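Putative uncharacterized protein (Pyrococcus furiosus, PDB 3V68) is a DUF2666 family protein of unknown function that probably binds double-stranded DNA. Local coordinates at residues Met31-Val36 with Ile137-Arg142; Lys69-Ile74 with Glu203-Ile208; Asn112-Glu117 with Glu228-Leu233; Trp146-Arg151 with Asn171-Asn176. All coordinates share one frame; numbering follows the deposited sequence.

How the interactions relate
The four contacts lie in two groups on opposite sides of the chain's centre. Interactions 1 and 4 pack helices 26-43 and 160-181 against neighbouring strands of one antiparallel sheet. Their centres are 7 Å apart, and backbone hydrogen bonds between strands 136-143 and 146-153 join them. Interactions 2 and 3 belong to the helical part, with centres 11 Å apart. The salt bridge of Lys69 with Glu113 and the packing of Leu70 on Leu230 link these two. Interactions 1 and 3 are buried and wholly apolar across their segments. Interactions 2 and 4 are only partly buried, and each brings in a lysine. Lys71 gives methylene packing, whereas Lys150 gives a hydrogen bond.

Interaction 1: residues Met31-Val36 with Ile137-Arg142; sequences MFLSRV and INFTAR
Phe139 on strand 136-143 carries the whole contact with Phe32, Leu33 and Val36 of helix 26-43. Its CG stands anti to the backbone N (chi1 -179°), and this sends the ring from the strand to the helix. Phe139 CE1 meets Phe32 CE2 at 3.9 Å. The two phenyl groups approach obliquely. Leu33 reaches the edge of the Phe139 ring in its plane, with Leu33 CD2 3.8 Å from Phe139 CZ. Val36 CG1 approaches the CD1-CE1 side of the ring obliquely, 4.0 Å from Phe139 CD1. Cutting Phe139 back to an alanine would probably open a gap between helix and sheet and leave Phe32, Leu33 and Val36 without their shared partner. The next residue, Thr140, points away from the helix, and Thr140 OG1 donates to Asn138 OD1 at 2.7 Å. Segments 31-36 and 137-142 run nearly antiparallel, at 158°. The arrangement is typical of helix-on-sheet packing, with a buried apolar layer between helix 26-43 and the antiparallel sheet.

Interaction 2: residues Lys69-Ile74 with Glu203-Ile208; sequences KLKALI and EEIKEI
Ile205 meets Leu70, Lys71 and Ile74, and all these contacts are of the van der Waals kind. The aliphatic ones come first. Ile205 CG2 rests against Leu70, 4.0 Å from Leu70 CD1 and just as near to its CB. The two side chains slant across each other. The other branch of Ile205 ends in CD1, which faces Ile74. Here the side chains reach toward each other tip to tip, with Ile74 CD1 4.2 Å from Ile205 CD1. This is packing between two helices, 66-73 and 202-213, one from each of the two DUF2666 regions of the chain. A single isoleucine enters among Leu70, Lys71 and Ile74. Leu70 and Ile208 also touch helix 219-231, through Leu230 and Met229.

The second kind of contact uses the carbon chain of a lysine. Lys71 CD lies 3.8 Å from Ile205 CD1, and Lys71 CB is nearly as close. The two side chains cross at about a right angle. Lys71 CG stands anti to the backbone N (chi1 -176°), and the bend at chi2 (81°) turns the methylenes past the isoleucine methyl. The ammonium group beyond them forms a long, weak ion pair with Glu202.

Interaction 3: residues Asn112-Glu117 with Glu228-Leu233; sequences NELPIE and EMLSKL
Leu114 and Ile116 pack on Met229 and Leu230 from either side of an inverse gamma turn centred on Pro115. The turn brings Ile116 N within 2.8 Å of Leu114 O, a weak hydrogen bond. Both flanking side chains then reach the same helix, although 112-117 has no regular secondary structure itself. Leu114 meets the methyl end of Met229, with Leu114 CD1 3.9 Å from Met229 CE. This holds for the Met229 conformer described, a second one also being modelled. In it, bends at chi2 and chi3 bring CE round to the leucine, and the two side chains cross at about a right angle.

The contact belongs to the helical part of the fold, where the loop after helix 91-110 packs against the C-terminal part of helix 219-231. Leu114 and Pro115 also touch Phe212 of helix 202-213, and Leu230 touches Leu110.

Leu230 holds the other half of the contact. Leu230 CD1 lies 3.8 Å from Ile116 CD1, again with the side chains crossed. Leu230 CD2 comes 4.2 Å from Leu114 CD1, and the leucine thus touches both residues beside the proline. Polar bonds within 228-233 lie beside this apolar contact. Ser231 OG donates to Glu228 O at 2.7 Å, tilted 19° from the carbonyl plane. Lys232 NZ forms a salt bridge with Glu228 OE2.

Interaction 4: residues Trp146-Arg151 with Asn171-Asn176; sequences WIVVKR and NETAVN
A mixed polar and apolar contact joins Trp146, Val148 and Lys150 of strand 146-153 to Thr173 of helix 160-181, against an outermost strand of the sheet. Thr173 offers its methyl to Trp146 and its hydroxyl to Lys150. Thr173 CG2 comes to the edge of the Trp146 ring, near the ring plane, 4.0 Å from Trp146 CZ2. Val148 reaches Thr173 tip to tip, with Val148 CG2 4.1 Å from Thr173 CG2 and Val148 CG1 4.1 Å from Thr173 OG1. The hydroxyl serves Lys150, whose NZ donates to Thr173 OG1 at 2.7 Å. The lysine chain is extended beyond CG, and its methylenes CD and CE pass beside the hydroxyl on the way. Ser169, one helical turn earlier, also bonds NZ. A methionine in place of Lys150 would probably leave Thr173 OG1 without its donor from the strand. Glu172 OE1 lies 5.5 Å from Lys150 NZ, not in contact, and may favour the charge on the lysine. Trp146 has further partners on the helix, a cation-pi contact with Lys177 and an edge-to-face stack with Phe181. Segments 146-151 and 171-176 run nearly antiparallel, at 156°. Helix 160-181 thus lies over the border strand of the sheet, as in alpha + beta folds.

Interaction 1: residues Met31-Val36 with Ile137-Arg142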
loop_
_atom_site.group_PDB
_atom_site.type_symbol
_atom_site.label_atom_id
_atom_site.label_comp_id
_atom_site.label_asym_id
_atom_site.label_seq_id
_atom_site.Cartn_x
_atom_site.Cartn_y
_atom_site.Cartn_z
ATOM N N MET A 31 9.914 -9.272 8.215
ATOM C CA MET A 31 10.103 -7.947 8.800
ATOM C C MET A 31 10.687 -6.953 7.796
ATOM O O MET A 31 10.299 -5.784 7.781
ATOM C CB MET A 31 10.956 -8.027 10.068
ATOM C CG MET A 31 10.225 -8.665 11.241
ATOM S SD MET A 31 8.683 -7.819 11.641
ATOM C CE MET A 31 9.318 -6.257 12.253
ATOM N N PHE A 32 11.602 -7.427 6.952
ATOM C CA PHE A 32 12.153 -6.616 5.865
ATOM C C PHE A 32 11.052 -6.194 4.889
ATOM O O PHE A 32 10.925 -5.006 4.563
ATOM C CB PHE A 32 13.252 -7.383 5.120
ATOM C CG PHE A 32 13.674 -6.737 3.822
ATOM C CD1 PHE A 32 14.575 -5.677 3.815
ATOM C CD2 PHE A 32 13.159 -7.186 2.607
ATOM C CE1 PHE A 32 14.966 -5.080 2.608
ATOM C CE2 PHE A 32 13.543 -6.589 1.401
ATOM C CZ PHE A 32 14.448 -5.542 1.403
ATOM N N LEU A 33 10.245 -7.158 4.448
ATOM C CA LEU A 33 9.182 -6.859 3.493
ATOM C C LEU A 33 8.115 -5.948 4.093
ATOM O O LEU A 33 7.556 -5.099 3.396
ATOM C CB LEU A 33 8.543 -8.145 2.970
ATOM C CG LEU A 33 9.414 -9.059 2.101
ATOM C CD1 LEU A 33 8.681 -10.372 1.868
ATOM C CD2 LEU A 33 9.796 -8.386 0.787
ATOM N N SER A 34 7.854 -6.132 5.388
ATOM C CA SER A 34 6.940 -5.282 6.147
ATOM C C SER A 34 7.421 -3.837 6.126
ATOM O O SER A 34 6.660 -2.922 5.812
ATOM C CB SER A 34 6.848 -5.767 7.596
ATOM O OG SER A 34 6.142 -6.991 7.682
ATOM N N ARG A 35 8.695 -3.645 6.451
ATOM C CA ARG A 35 9.300 -2.319 6.446
ATOM C C ARG A 35 9.351 -1.698 5.047
ATOM O O ARG A 35 9.084 -0.504 4.887
ATOM C CB ARG A 35 10.666 -2.362 7.131
ATOM C CG ARG A 35 10.521 -2.523 8.645
ATOM C CD ARG A 35 11.833 -2.885 9.338
ATOM N NE ARG A 35 12.932 -1.956 9.065
ATOM C CZ ARG A 35 13.057 -0.743 9.603
ATOM N NH1 ARG A 35 12.145 -0.276 10.447
ATOM N NH2 ARG A 35 14.109 0.005 9.299
ATOM N N VAL A 36 9.645 -2.507 4.030
ATOM C CA VAL A 36 9.601 -2.020 2.653
ATOM C C VAL A 36 8.193 -1.540 2.294
ATOM O O VAL A 36 8.028 -0.437 1.768
ATOM C CB VAL A 36 10.101 -3.093 1.661
ATOM C CG1 VAL A 36 9.781 -2.706 0.226
ATOM C CG2 VAL A 36 11.602 -3.314 1.828
ATOM N N ILE A 137 15.263 4.036 -7.549
ATOM C CA ILE A 137 14.552 3.135 -6.651
ATOM C C ILE A 137 15.062 1.736 -6.976
ATOM O O ILE A 137 15.184 1.379 -8.147
ATOM C CB ILE A 137 13.018 3.172 -6.883
ATOM C CG1 ILE A 137 12.478 4.616 -6.905
ATOM C CG2 ILE A 137 12.288 2.282 -5.861
ATOM C CD1 ILE A 137 12.584 5.375 -5.592
ATOM N N ASN A 138 15.365 0.947 -5.949
ATOM C CA ASN A 138 15.874 -0.408 -6.156
ATOM C C ASN A 138 15.327 -1.424 -5.154
ATOM O O ASN A 138 15.673 -1.384 -3.970
ATOM C CB ASN A 138 17.413 -0.401 -6.148
ATOM C CG ASN A 138 18.010 -1.789 -5.998
ATOM O OD1 ASN A 138 17.544 -2.754 -6.607
ATOM N ND2 ASN A 138 19.049 -1.896 -5.173
ATOM N N PHE A 139 14.464 -2.318 -5.634
ATOM C CA PHE A 139 14.063 -3.505 -4.881
ATOM C C PHE A 139 14.569 -4.731 -5.621
ATOM O O PHE A 139 14.136 -5.011 -6.739
ATOM C CB PHE A 139 12.539 -3.587 -4.712
ATOM C CG PHE A 139 12.074 -4.788 -3.918
ATOM C CD1 PHE A 139 11.934 -4.706 -2.540
ATOM C CD2 PHE A 139 11.787 -6.002 -4.548
ATOM C CE1 PHE A 139 11.509 -5.800 -1.794
ATOM C CE2 PHE A 139 11.366 -7.111 -3.813
ATOM C CZ PHE A 139 11.228 -7.008 -2.426
ATOM N N THR A 140 15.474 -5.467 -4.988
ATOM C CA THR A 140 16.047 -6.658 -5.597
ATOM C C THR A 140 15.930 -7.817 -4.627
ATOM O O THR A 140 16.367 -7.722 -3.476
ATOM C CB THR A 140 17.524 -6.429 -6.009
ATOM O OG1 THR A 140 17.586 -5.402 -7.001
ATOM C CG2 THR A 140 18.137 -7.699 -6.583
ATOM N N ALA A 141 15.313 -8.898 -5.094
ATOM C CA ALA A 141 15.112 -10.086 -4.282
ATOM C C ALA A 141 15.440 -11.342 -5.063
ATOM O O ALA A 141 14.931 -11.548 -6.167
ATOM C CB ALA A 141 13.673 -10.145 -3.775
ATOM N N ARG A 142 16.311 -12.170 -4.494
ATOM C CA ARG A 142 16.469 -13.541 -4.951
ATOM C C ARG A 142 16.627 -14.459 -3.746
ATOM O O ARG A 142 17.580 -14.331 -2.971
ATOM C CB ARG A 142 17.647 -13.692 -5.915
ATOM C CG ARG A 142 17.596 -14.993 -6.735
ATOM C CD ARG A 142 18.218 -16.180 -5.996
ATOM N NE ARG A 142 17.881 -17.459 -6.621
ATOM C CZ ARG A 142 18.548 -18.595 -6.435
ATOM N NH1 ARG A 142 19.612 -18.632 -5.640
ATOM N NH2 ARG A 142 18.154 -19.701 -7.053
#

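Interaction 2: residues Lys69-Ile74 with Glu203-Ile208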
loop_
_atom_site.group_PDB
_atom_site.type_symbol
_atom_site.label_atom_id
_atom_site.label_comp_id
_atom_site.label_asym_id
_atom_site.label_seq_id
_atom_site.Cartn_x
_atom_site.Cartn_y
_atom_site.Cartn_z
ATOM N N LYS A 69 -16.088 6.395 10.044
ATOM C CA LYS A 69 -15.057 6.689 9.053
ATOM C C LYS A 69 -15.207 5.799 7.824
ATOM O O LYS A 69 -15.088 6.271 6.693
ATOM C CB LYS A 69 -13.658 6.555 9.655
ATOM C CG LYS A 69 -13.313 7.648 10.654
ATOM C CD LYS A 69 -11.910 7.473 11.194
ATOM C CE LYS A 69 -11.502 8.653 12.057
ATOM N NZ LYS A 69 -10.169 8.419 12.681
ATOM N N LEU A 70 -15.476 4.514 8.054
ATOM C CA LEU A 70 -15.701 3.568 6.961
ATOM C C LEU A 70 -16.906 3.961 6.106
ATOM O O LEU A 70 -16.832 3.950 4.879
ATOM C CB LEU A 70 -15.837 2.135 7.489
ATOM C CG LEU A 70 -14.588 1.530 8.136
ATOM C CD1 LEU A 70 -14.897 0.161 8.714
ATOM C CD2 LEU A 70 -13.435 1.437 7.149
ATOM N N LYS A 71 -18.009 4.323 6.760
ATOM C CA LYS A 71 -19.187 4.812 6.048
ATOM C C LYS A 71 -18.858 6.065 5.223
ATOM O O LYS A 71 -19.313 6.202 4.086
ATOM C CB LYS A 71 -20.337 5.078 7.027
ATOM C CG LYS A 71 -21.656 5.504 6.371
ATOM C CD LYS A 71 -22.453 4.313 5.844
ATOM C CE LYS A 71 -23.795 4.734 5.251
ATOM N NZ LYS A 71 -24.696 5.389 6.247
ATOM N N ALA A 72 -18.050 6.962 5.783
ATOM C CA ALA A 72 -17.648 8.168 5.067
ATOM C C ALA A 72 -16.797 7.831 3.844
ATOM O O ALA A 72 -17.001 8.384 2.773
ATOM C CB ALA A 72 -16.909 9.120 5.986
ATOM N N LEU A 73 -15.859 6.900 4.002
ATOM C CA LEU A 73 -14.943 6.552 2.916
ATOM C C LEU A 73 -15.625 5.939 1.688
ATOM O O LEU A 73 -15.125 6.077 0.564
ATOM C CB LEU A 73 -13.825 5.636 3.424
ATOM C CG LEU A 73 -12.721 6.302 4.257
ATOM C CD1 LEU A 73 -11.918 5.248 5.014
ATOM C CD2 LEU A 73 -11.791 7.169 3.409
ATOM N N ILE A 74 -16.760 5.275 1.900
ATOM C CA ILE A 74 -17.511 4.656 0.804
ATOM C C ILE A 74 -18.638 5.555 0.275
ATOM O O ILE A 74 -19.343 5.178 -0.663
ATOM C CB ILE A 74 -18.088 3.260 1.198
ATOM C CG1 ILE A 74 -19.128 3.383 2.320
ATOM C CG2 ILE A 74 -16.969 2.300 1.597
ATOM C CD1 ILE A 74 -19.965 2.127 2.527
ATOM N N GLU A 203 -25.323 -0.686 9.816
ATOM C CA GLU A 203 -25.521 -1.894 10.616
ATOM C C GLU A 203 -24.541 -3.001 10.224
ATOM O O GLU A 203 -23.966 -3.659 11.092
ATOM C CB GLU A 203 -26.977 -2.395 10.552
ATOM C CG GLU A 203 -27.564 -2.585 9.150
ATOM C CD GLU A 203 -28.393 -1.399 8.671
ATOM O OE1 GLU A 203 -29.414 -1.636 7.989
ATOM O OE2 GLU A 203 -28.037 -0.236 8.971
ATOM N N GLU A 204 -24.339 -3.175 8.921
ATOM C CA GLU A 204 -23.459 -4.221 8.402
ATOM C C GLU A 204 -21.979 -3.879 8.573
ATOM O O GLU A 204 -21.154 -4.771 8.796
ATOM C CB GLU A 204 -23.776 -4.514 6.940
ATOM C CG GLU A 204 -23.251 -5.856 6.480
ATOM C CD GLU A 204 -23.878 -6.336 5.189
ATOM O OE1 GLU A 204 -24.028 -7.567 5.039
ATOM O OE2 GLU A 204 -24.219 -5.496 4.329
ATOM N N ILE A 205 -21.650 -2.593 8.461
ATOM C CA ILE A 205 -20.304 -2.103 8.766
ATOM C C ILE A 205 -19.943 -2.429 10.220
ATOM O O ILE A 205 -18.855 -2.935 10.503
ATOM C CB ILE A 205 -20.168 -0.580 8.478
ATOM C CG1 ILE A 205 -20.275 -0.315 6.968
ATOM C CG2 ILE A 205 -18.848 -0.024 9.035
ATOM C CD1 ILE A 205 -20.379 1.161 6.577
ATOM N N LYS A 206 -20.873 -2.152 11.134
ATOM C CA LYS A 206 -20.703 -2.490 12.542
ATOM C C LYS A 206 -20.424 -3.987 12.724
ATOM O O LYS A 206 -19.500 -4.375 13.431
ATOM C CB LYS A 206 -21.956 -2.084 13.327
ATOM C CG LYS A 206 -21.803 -2.124 14.841
ATOM C CD LYS A 206 -23.103 -1.728 15.550
ATOM C CE LYS A 206 -23.486 -0.270 15.295
ATOM N NZ LYS A 206 -24.800 0.082 15.919
ATOM N N GLU A 207 -21.222 -4.817 12.060
ATOM C CA GLU A 207 -21.068 -6.264 12.148
ATOM C C GLU A 207 -19.721 -6.762 11.624
ATOM O O GLU A 207 -19.086 -7.616 12.247
ATOM C CB GLU A 207 -22.212 -6.962 11.409
ATOM C CG GLU A 207 -23.545 -6.870 12.139
ATOM C CD GLU A 207 -24.745 -7.056 11.225
ATOM O OE1 GLU A 207 -24.564 -7.370 10.030
ATOM O OE2 GLU A 207 -25.882 -6.877 11.711
ATOM N N ILE A 208 -19.282 -6.228 10.486
ATOM C CA ILE A 208 -18.040 -6.721 9.896
ATOM C C ILE A 208 -16.800 -6.261 10.672
ATOM O O ILE A 208 -15.820 -6.999 10.780
ATOM C CB ILE A 208 -17.937 -6.459 8.359
ATOM C CG1 ILE A 208 -16.937 -7.446 7.728
ATOM C CG2 ILE A 208 -17.613 -4.993 8.041
ATOM C CD1 ILE A 208 -16.765 -7.331 6.217
#

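Interaction 3: residues Asn112-Glu117 with Glu228-Leu233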
loop_
_atom_site.group_PDB
_atom_site.type_symbol
_atom_site.label_atom_id
_atom_site.label_comp_id
_atom_site.label_asym_id
_atom_site.label_seq_id
_atom_site.Cartn_x
_atom_site.Cartn_y
_atom_site.Cartn_z
ATOM N N ASN A 112 -4.191 4.477 11.924
ATOM C CA ASN A 112 -4.183 4.520 13.384
ATOM C C ASN A 112 -5.411 3.868 14.024
ATOM O O ASN A 112 -5.493 3.780 15.251
ATOM C CB ASN A 112 -4.003 5.959 13.890
ATOM C CG ASN A 112 -2.666 6.559 13.489
ATOM O OD1 ASN A 112 -1.620 5.912 13.583
ATOM N ND2 ASN A 112 -2.695 7.811 13.048
ATOM N N GLU A 113 -6.348 3.410 13.191
ATOM C CA GLU A 113 -7.582 2.745 13.644
ATOM C C GLU A 113 -7.508 1.222 13.473
ATOM O O GLU A 113 -8.181 0.472 14.185
ATOM C CB GLU A 113 -8.795 3.268 12.864
ATOM C CG GLU A 113 -9.047 4.778 12.950
ATOM C CD GLU A 113 -10.060 5.164 14.016
ATOM O OE1 GLU A 113 -10.846 4.299 14.455
ATOM O OE2 GLU A 113 -10.078 6.350 14.404
ATOM N N LEU A 114 -6.699 0.780 12.512
ATOM C CA LEU A 114 -6.607 -0.630 12.131
ATOM C C LEU A 114 -5.159 -1.023 11.845
ATOM O O LEU A 114 -4.330 -0.153 11.567
ATOM C CB LEU A 114 -7.461 -0.890 10.885
ATOM C CG LEU A 114 -8.986 -0.884 11.001
ATOM C CD1 LEU A 114 -9.596 -0.791 9.621
ATOM C CD2 LEU A 114 -9.490 -2.128 11.725
ATOM N N PRO A 115 -4.840 -2.333 11.908
ATOM C CA PRO A 115 -3.497 -2.764 11.531
ATOM C C PRO A 115 -3.327 -2.754 10.006
ATOM O O PRO A 115 -3.430 -3.793 9.342
ATOM C CB PRO A 115 -3.405 -4.179 12.111
ATOM C CG PRO A 115 -4.813 -4.669 12.106
ATOM C CD PRO A 115 -5.666 -3.462 12.384
ATOM N N ILE A 116 -3.087 -1.560 9.476
ATOM C CA ILE A 116 -2.940 -1.329 8.042
ATOM C C ILE A 116 -1.472 -1.472 7.642
ATOM O O ILE A 116 -1.126 -2.268 6.762
ATOM C CB ILE A 116 -3.467 0.082 7.654
ATOM C CG1 ILE A 116 -4.964 0.237 7.992
ATOM C CG2 ILE A 116 -3.179 0.390 6.185
ATOM C CD1 ILE A 116 -5.876 -0.871 7.440
ATOM N N GLU A 117 -0.613 -0.692 8.292
ATOM C CA GLU A 117 0.821 -0.881 8.156
ATOM C C GLU A 117 1.203 -2.214 8.785
ATOM O O GLU A 117 0.582 -2.663 9.748
ATOM C CB GLU A 117 1.589 0.263 8.822
ATOM C CG GLU A 117 1.392 1.602 8.113
ATOM C CD GLU A 117 2.248 2.717 8.685
ATOM O OE1 GLU A 117 2.190 2.964 9.911
ATOM O OE2 GLU A 117 2.975 3.360 7.904
ATOM N N GLU A 228 -8.928 -7.877 4.103
ATOM C CA GLU A 228 -10.098 -8.624 3.652
ATOM C C GLU A 228 -11.398 -7.951 4.084
ATOM O O GLU A 228 -12.331 -7.828 3.284
ATOM C CB GLU A 228 -10.044 -10.078 4.131
ATOM C CG GLU A 228 -11.182 -10.966 3.601
ATOM C CD GLU A 228 -11.204 -11.122 2.086
ATOM O OE1 GLU A 228 -10.177 -10.874 1.421
ATOM O OE2 GLU A 228 -12.262 -11.524 1.556
ATOM N N MET A 229 -11.452 -7.502 5.339
ATOM C CA MET A 229 -12.628 -6.797 5.859
ATOM C C MET A 229 -12.922 -5.550 5.025
ATOM O O MET A 229 -14.059 -5.323 4.601
ATOM C CB MET A 229 -12.433 -6.433 7.335
ATOM C CG MET A 229 -13.615 -5.701 7.969
ATOM S SD MET A 229 -13.578 -3.910 7.750
ATOM C CE MET A 229 -12.334 -3.437 8.942
ATOM N N LEU A 230 -11.882 -4.763 4.772
ATOM C CA LEU A 230 -12.002 -3.557 3.949
ATOM C C LEU A 230 -12.432 -3.841 2.509
ATOM O O LEU A 230 -13.194 -3.070 1.928
ATOM C CB LEU A 230 -10.701 -2.751 3.978
ATOM C CG LEU A 230 -10.344 -2.135 5.332
ATOM C CD1 LEU A 230 -8.938 -1.585 5.287
ATOM C CD2 LEU A 230 -11.345 -1.073 5.786
ATOM N N SER A 231 -11.975 -4.960 1.948
ATOM C CA SER A 231 -12.331 -5.323 0.572
ATOM C C SER A 231 -13.840 -5.515 0.395
ATOM O O SER A 231 -14.378 -5.275 -0.692
ATOM C CB SER A 231 -11.570 -6.574 0.121
ATOM O OG SER A 231 -12.212 -7.754 0.562
ATOM N N LYS A 232 -14.518 -5.930 1.464
ATOM C CA LYS A 232 -15.965 -6.159 1.412
ATOM C C LYS A 232 -16.742 -4.850 1.287
ATOM O O LYS A 232 -17.908 -4.848 0.892
ATOM C CB LYS A 232 -16.448 -6.959 2.630
ATOM C CG LYS A 232 -15.820 -8.340 2.787
ATOM C CD LYS A 232 -15.976 -9.203 1.533
ATOM C CE LYS A 232 -15.466 -10.616 1.767
ATOM N NZ LYS A 232 -15.260 -11.351 0.478
ATOM N N LEU A 233 -16.088 -3.748 1.647
ATOM C CA LEU A 233 -16.643 -2.405 1.487
ATOM C C LEU A 233 -16.156 -1.735 0.202
ATOM O O LEU A 233 -16.528 -0.593 -0.090
ATOM C CB LEU A 233 -16.265 -1.533 2.690
ATOM C CG LEU A 233 -17.045 -1.665 4.002
ATOM C CD1 LEU A 233 -16.730 -2.969 4.721
ATOM C CD2 LEU A 233 -16.728 -0.479 4.899
#

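Interaction 4: residues Trp146-Arg151 with Asn171-Asn176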
loop_
_atom_site.group_PDB
_atom_site.type_symbol
_atom_site.label_atom_id
_atom_site.label_comp_id
_atom_site.label_asym_id
_atom_site.label_seq_id
_atom_site.Cartn_x
_atom_site.Cartn_y
_atom_site.Cartn_z
ATOM N N TRP A 146 12.297 -17.775 -5.817
ATOM C CA TRP A 146 11.662 -16.458 -5.847
ATOM C C TRP A 146 12.644 -15.361 -6.255
ATOM O O TRP A 146 13.629 -15.099 -5.559
ATOM C CB TRP A 146 11.035 -16.140 -4.479
ATOM C CG TRP A 146 10.439 -14.759 -4.362
ATOM C CD1 TRP A 146 9.448 -14.224 -5.135
ATOM C CD2 TRP A 146 10.780 -13.754 -3.396
ATOM N NE1 TRP A 146 9.162 -12.944 -4.718
ATOM C CE2 TRP A 146 9.966 -12.630 -3.656
ATOM C CE3 TRP A 146 11.703 -13.692 -2.342
ATOM C CZ2 TRP A 146 10.042 -11.456 -2.896
ATOM C CZ3 TRP A 146 11.782 -12.523 -1.587
ATOM C CH2 TRP A 146 10.950 -11.422 -1.868
ATOM N N ILE A 147 12.362 -14.721 -7.388
ATOM C CA ILE A 147 13.163 -13.599 -7.863
ATOM C C ILE A 147 12.284 -12.429 -8.308
ATOM O O ILE A 147 11.359 -12.602 -9.107
ATOM C CB ILE A 147 14.146 -14.007 -9.002
ATOM C CG1 ILE A 147 14.961 -12.794 -9.465
ATOM C CG2 ILE A 147 13.408 -14.665 -10.167
ATOM C CD1 ILE A 147 16.279 -13.150 -10.119
ATOM N N VAL A 148 12.575 -11.250 -7.763
ATOM C CA VAL A 148 11.901 -10.011 -8.142
ATOM C C VAL A 148 12.943 -8.907 -8.286
ATOM O O VAL A 148 13.758 -8.678 -7.388
ATOM C CB VAL A 148 10.826 -9.573 -7.096
ATOM C CG1 VAL A 148 10.324 -8.154 -7.391
ATOM C CG2 VAL A 148 9.658 -10.539 -7.079
ATOM N N VAL A 149 12.925 -8.233 -9.426
ATOM C CA VAL A 149 13.775 -7.072 -9.627
ATOM C C VAL A 149 12.886 -5.931 -10.088
ATOM O O VAL A 149 12.340 -5.963 -11.193
ATOM C CB VAL A 149 14.904 -7.354 -10.637
ATOM C CG1 VAL A 149 15.675 -6.086 -10.954
ATOM C CG2 VAL A 149 15.843 -8.434 -10.105
ATOM N N LYS A 150 12.725 -4.938 -9.219
ATOM C CA LYS A 150 11.899 -3.775 -9.521
ATOM C C LYS A 150 12.717 -2.532 -9.224
ATOM O O LYS A 150 12.835 -2.097 -8.070
ATOM C CB LYS A 150 10.584 -3.816 -8.732
ATOM C CG LYS A 150 9.615 -4.884 -9.242
ATOM C CD LYS A 150 8.337 -4.993 -8.422
ATOM C CE LYS A 150 7.403 -6.035 -9.042
ATOM N NZ LYS A 150 6.077 -6.124 -8.364
ATOM N N ARG A 151 13.322 -1.984 -10.272
ATOM C CA ARG A 151 14.217 -0.850 -10.108
ATOM C C ARG A 151 14.243 0.072 -11.321
ATOM O O ARG A 151 13.877 -0.326 -12.431
ATOM C CB ARG A 151 15.636 -1.325 -9.754
ATOM C CG ARG A 151 16.301 -2.179 -10.809
ATOM C CD ARG A 151 17.521 -2.901 -10.258
ATOM N NE ARG A 151 18.109 -3.786 -11.261
ATOM C CZ ARG A 151 18.877 -4.840 -10.993
ATOM N NH1 ARG A 151 19.155 -5.173 -9.735
ATOM N NH2 ARG A 151 19.355 -5.575 -11.988
ATOM N N ASN A 171 5.274 -2.380 -3.348
ATOM C CA ASN A 171 4.374 -2.627 -2.234
ATOM C C ASN A 171 3.560 -3.900 -2.458
ATOM O O ASN A 171 3.390 -4.702 -1.543
ATOM C CB ASN A 171 3.441 -1.433 -2.021
ATOM C CG ASN A 171 2.533 -1.613 -0.824
ATOM O OD1 ASN A 171 1.299 -1.581 -0.947
ATOM N ND2 ASN A 171 3.130 -1.800 0.340
ATOM N N GLU A 172 3.075 -4.081 -3.684
ATOM C CA GLU A 172 2.300 -5.270 -4.029
ATOM C C GLU A 172 3.110 -6.545 -3.849
ATOM O O GLU A 172 2.599 -7.530 -3.333
ATOM C CB GLU A 172 1.739 -5.155 -5.445
ATOM C CG GLU A 172 0.560 -4.201 -5.509
ATOM C CD GLU A 172 0.257 -3.710 -6.906
ATOM O OE1 GLU A 172 1.106 -3.890 -7.810
ATOM O OE2 GLU A 172 -0.840 -3.134 -7.086
ATOM N N THR A 173 4.381 -6.510 -4.238
ATOM C CA THR A 173 5.265 -7.656 -4.030
ATOM C C THR A 173 5.390 -7.972 -2.544
ATOM O O THR A 173 5.275 -9.134 -2.130
ATOM C CB THR A 173 6.656 -7.405 -4.634
ATOM O OG1 THR A 173 6.552 -7.434 -6.062
ATOM C CG2 THR A 173 7.678 -8.459 -4.171
ATOM N N ALA A 174 5.619 -6.932 -1.748
ATOM C CA ALA A 174 5.769 -7.104 -0.309
ATOM C C ALA A 174 4.518 -7.712 0.312
ATOM O O ALA A 174 4.608 -8.682 1.054
ATOM C CB ALA A 174 6.121 -5.780 0.365
ATOM N N VAL A 175 3.359 -7.147 -0.012
ATOM C CA VAL A 175 2.079 -7.638 0.503
ATOM C C VAL A 175 1.819 -9.083 0.061
ATOM O O VAL A 175 1.379 -9.913 0.860
ATOM C CB VAL A 175 0.906 -6.699 0.102
ATOM C CG1 VAL A 175 -0.438 -7.278 0.536
ATOM C CG2 VAL A 175 1.093 -5.330 0.727
ATOM N N ASN A 176 2.118 -9.389 -1.198
ATOM C CA ASN A 176 1.943 -10.748 -1.714
ATOM C C ASN A 176 2.836 -11.759 -0.992
ATOM O O ASN A 176 2.400 -12.865 -0.669
ATOM C CB ASN A 176 2.207 -10.786 -3.225
ATOM C CG ASN A 176 2.117 -12.191 -3.803
ATOM O OD1 ASN A 176 1.136 -12.899 -3.593
ATOM N ND2 ASN A 176 3.142 -12.591 -4.539
#